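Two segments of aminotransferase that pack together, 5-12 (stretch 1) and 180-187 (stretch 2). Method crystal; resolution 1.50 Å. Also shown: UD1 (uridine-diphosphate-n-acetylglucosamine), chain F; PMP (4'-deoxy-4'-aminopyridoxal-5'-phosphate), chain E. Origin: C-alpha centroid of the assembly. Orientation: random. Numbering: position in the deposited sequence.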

# COMPACT_ATOMS: atom_id res chain seq x y z
N ALA B 5 4.47 20.97 15.57
CA ALA B 5 5.01 19.76 14.95
C ALA B 5 6.10 20.19 13.97
O ALA B 5 6.05 21.31 13.44
N TYR B 6 7.07 19.32 13.72
CA TYR B 6 8.18 19.73 12.85
C TYR B 6 7.76 19.86 11.40
O TYR B 6 8.37 20.60 10.64
N SER B 7 6.73 19.12 11.02
CA SER B 7 6.08 19.32 9.72
C SER B 7 4.63 18.92 9.86
O SER B 7 4.28 18.15 10.76
N GLU B 8 3.79 19.46 8.99
CA GLU B 8 2.39 19.04 8.93
C GLU B 8 1.82 19.23 7.53
O GLU B 8 2.39 19.96 6.71
N PRO B 9 0.68 18.57 7.24
CA PRO B 9 0.08 18.76 5.93
C PRO B 9 -0.52 20.16 5.83
O PRO B 9 -0.95 20.73 6.84
N CYS B 10 -0.57 20.68 4.61
CA CYS B 10 -1.08 22.03 4.38
C CYS B 10 -2.12 21.99 3.27
O CYS B 10 -1.83 22.32 2.12
N LEU B 11 -3.34 21.57 3.63
CA LEU B 11 -4.45 21.52 2.66
C LEU B 11 -5.23 22.82 2.67
O LEU B 11 -5.36 23.44 3.72
N ASP B 12 -5.75 23.20 1.51
CA ASP B 12 -6.61 24.39 1.41
C ASP B 12 -7.97 24.02 0.83
O ASP B 12 -8.26 22.84 0.61
N HIS B 180 3.74 11.36 1.64
CA HIS B 180 3.30 11.21 3.02
C HIS B 180 2.79 12.56 3.55
O HIS B 180 3.22 13.63 3.08
N ALA B 181 1.89 12.50 4.53
CA ALA B 181 1.28 13.68 5.16
C ALA B 181 2.21 14.87 5.37
O ALA B 181 1.80 16.01 5.23
N ILE B 182 3.46 14.60 5.76
CA ILE B 182 4.35 15.70 6.16
C ILE B 182 5.33 16.11 5.07
O ILE B 182 6.22 16.93 5.32
N LYS B 183 5.15 15.55 3.87
CA LYS B 183 6.11 15.79 2.79
C LYS B 183 5.80 17.05 1.98
O LYS B 183 4.79 17.72 2.22
N PRO B 184 6.70 17.44 1.06
CA PRO B 184 6.50 18.70 0.33
C PRO B 184 5.11 18.91 -0.25
O PRO B 184 4.58 20.03 -0.20
N ILE B 185 4.53 17.86 -0.82
CA ILE B 185 3.08 17.84 -1.09
C ILE B 185 2.59 16.51 -0.57
O ILE B 185 3.39 15.59 -0.37
N THR B 186 1.28 16.38 -0.38
CA THR B 186 0.76 15.16 0.22
C THR B 186 -0.46 14.57 -0.47
O THR B 186 -1.26 15.29 -1.08
N THR B 187 -0.58 13.25 -0.35
CA THR B 187 -1.79 12.50 -0.69
C THR B 187 -2.22 11.67 0.54
O THR B 187 -2.88 10.64 0.38

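Packing of residues 5-12 against 180-187 in the aminotransferase, two irregular stretches that bury 308 Å² between them. Ala5 does not reach stretch 2, but Ala5 CB lies 3.0 Å from UD1 O2'. Tyr6 (chi1 p, 82°) leaves its backbone sideways, yet the end of its ring comes nearer: Tyr6 OH is 3.1 Å from Ile182 CD1, and Tyr6 CZ is 3.7 Å from the same methyl. The hydroxyl also donates a short hydrogen bond to the ligand, Tyr6 OH to UD1 O1A at 2.5 Å, with that oxygen at the ring edge. Ser7 (t) points toward stretch 2 and makes the one direct hydrogen bond across the contact, Ser7 OG donating to Ile182 O at 2.8 Å. Ile182 (p, t) is the most heavily covered residue; beyond Tyr6 and Ser7, Ile182 CG2 lies 4.3 Å from Glu8 CA and 3.5 Å from UD1 N1. The CA-to-CB bond of Glu8 (p, t) points away from stretch 2. Water 1 lies where it can donate to Glu8 O (3.0 Å) and to Lys183 O (3.3 Å), though it has more acceptors in reach than protons. Pro9 CA lies 3.3 Å from Ala181 O; Pro9 N, 3.4 Å from Ala181 O, has no hydrogen to share. Pro9 CD is 3.6 Å from UD1 N3, while Ala181 CB approaches UD1 O4 at 3.1 Å. Leu11 (m, p) starts sideways but brings Leu11 CD1 to 3.7 Å from Thr186 CG2; Thr186 (t) points toward stretch 1, and the same methyl lies 4.3 Å from Pro9 CB. Asp12 (p) is out of reach and caps the helix that follows. Ala181 and Ile182 sit in a type I turn from His180 to Lys183, closed by Lys183 N to His180 O (2.8 Å) and braced by Ile182 N to His180 ND1 (3.2 Å). Lys183 NZ donates to PMP O3 at 3.2 Å.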

# COMPACT_ATOMS: atom_id res chain seq x y z
CB ALA B 5 3.91 19.03 14.19
CB TYR B 6 9.41 18.83 13.02
CG TYR B 6 9.41 17.51 12.27
CD1 TYR B 6 9.84 17.45 10.94
CD2 TYR B 6 9.00 16.32 12.89
CE1 TYR B 6 9.87 16.25 10.25
CE2 TYR B 6 9.04 15.11 12.19
CZ TYR B 6 9.47 15.07 10.87
OH TYR B 6 9.52 13.89 10.16
CB SER B 7 6.75 18.50 8.61
OG SER B 7 6.19 18.84 7.34
CB GLU B 8 1.54 19.79 9.95
CG GLU B 8 1.56 21.24 9.79
CD GLU B 8 0.93 21.98 10.98
OE1 GLU B 8 0.20 22.92 10.70
OE2 GLU B 8 1.18 21.65 12.15
CB PRO B 9 -1.03 17.70 5.90
CG PRO B 9 -1.41 17.50 7.35
CD PRO B 9 -0.10 17.65 8.09
CB CYS B 10 0.08 22.96 4.01
SG CYS B 10 1.35 23.06 5.31
CB LEU B 11 -5.40 20.36 3.00
CG LEU B 11 -5.08 19.00 2.38
CD1 LEU B 11 -3.64 18.60 2.58
CD2 LEU B 11 -6.02 17.92 2.91
CB ASP B 12 -5.92 25.50 0.59
CG ASP B 12 -5.67 25.12 -0.87
OD1 ASP B 12 -4.92 25.85 -1.55
OD2 ASP B 12 -6.21 24.10 -1.35
CB HIS B 180 4.47 10.75 3.89
CG HIS B 180 4.12 10.53 5.33
ND1 HIS B 180 4.21 11.53 6.28
CD2 HIS B 180 3.68 9.43 5.98
CE1 HIS B 180 3.85 11.04 7.46
NE2 HIS B 180 3.54 9.76 7.31
CB ALA B 181 0.67 13.27 6.49
CB ILE B 182 5.09 15.39 7.48
CG1 ILE B 182 6.05 14.22 7.29
CG2 ILE B 182 4.05 15.14 8.59
CD1 ILE B 182 6.94 13.89 8.51
CB LYS B 183 6.20 14.56 1.89
CG LYS B 183 6.89 13.36 2.57
CD LYS B 183 8.38 13.55 2.72
CE LYS B 183 9.05 12.26 3.23
NZ LYS B 183 10.07 12.54 4.25
CB PRO B 184 7.60 18.66 -0.73
CG PRO B 184 8.74 17.98 0.01
CD PRO B 184 8.02 16.84 0.73
CB ILE B 185 2.69 17.98 -2.59
CG1 ILE B 185 3.20 16.79 -3.41
CG2 ILE B 185 3.11 19.35 -3.14
CD1 ILE B 185 2.61 16.71 -4.84
CB THR B 186 0.42 15.37 1.72
OG1 THR B 186 0.15 14.09 2.31
CG2 THR B 186 -0.83 16.26 1.89
CB THR B 187 -1.53 11.58 -1.91
OG1 THR B 187 -0.49 10.63 -1.60
CG2 THR B 187 -1.09 12.41 -3.11
C1' UD1 F . 9.18 8.73 9.39
C2' UD1 F . 10.40 9.60 9.03
C3' UD1 F . 10.10 10.56 7.88
C4' UD1 F . 9.41 9.83 6.72
C5' UD1 F . 8.22 8.94 7.15
C6' UD1 F . 6.95 9.75 7.42
C7' UD1 F . 11.84 9.91 11.00
C8' UD1 F . 12.09 10.67 12.28
N2' UD1 F . 10.85 10.33 10.21
O1' UD1 F . 8.20 9.50 10.09
O3' UD1 F . 11.33 11.14 7.40
O5' UD1 F . 8.57 8.09 8.25
O7' UD1 F . 12.53 8.96 10.72
N1 UD1 F . 2.24 14.48 11.46
C2 UD1 F . 1.17 15.30 11.04
N3 UD1 F . 0.19 14.78 10.28
C4 UD1 F . 0.19 13.49 9.91
C5 UD1 F . 1.22 12.63 10.29
C6 UD1 F . 2.26 13.12 11.08
O2 UD1 F . 1.14 16.51 11.39
O4 UD1 F . -0.74 13.06 9.21
C1B UD1 F . 3.29 15.08 12.31
C2B UD1 F . 2.85 14.93 13.76
O2' UD1 F . 3.15 16.14 14.46
C3B UD1 F . 3.69 13.79 14.29
C4B UD1 F . 4.95 13.88 13.46
O4B UD1 F . 4.54 14.38 12.18
O3B UD1 F . 3.97 13.90 15.69
C5B UD1 F . 5.59 12.52 13.31
O5B UD1 F . 6.76 12.67 12.52
PA UD1 F . 7.88 11.52 12.57
O1A UD1 F . 8.93 11.84 11.51
O2A UD1 F . 8.31 11.33 14.01
O3A UD1 F . 6.93 10.29 12.10
PB UD1 F . 7.48 8.93 11.42
O1B UD1 F . 8.53 8.29 12.32
O2B UD1 F . 6.26 8.13 10.98
N1 PMP E . 12.77 7.46 2.08
C2 PMP E . 12.94 8.59 2.84
C2A PMP E . 14.22 9.38 2.67
C3 PMP E . 11.94 8.97 3.74
O3 PMP E . 12.08 10.11 4.48
C4 PMP E . 10.76 8.20 3.88
C4A PMP E . 9.70 8.54 4.90
N4A PMP E . 10.25 9.13 6.09
C5 PMP E . 10.59 7.09 3.04
C6 PMP E . 11.58 6.78 2.11
C5A PMP E . 9.33 6.23 3.10
O4P PMP E . 8.30 6.96 2.46
P PMP E . 6.76 6.62 2.79
O1P PMP E . 6.49 7.20 4.16
O2P PMP E . 5.98 7.36 1.74
O3P PMP E . 6.55 5.13 2.70
O HOH W 1 4.65 19.70 4.81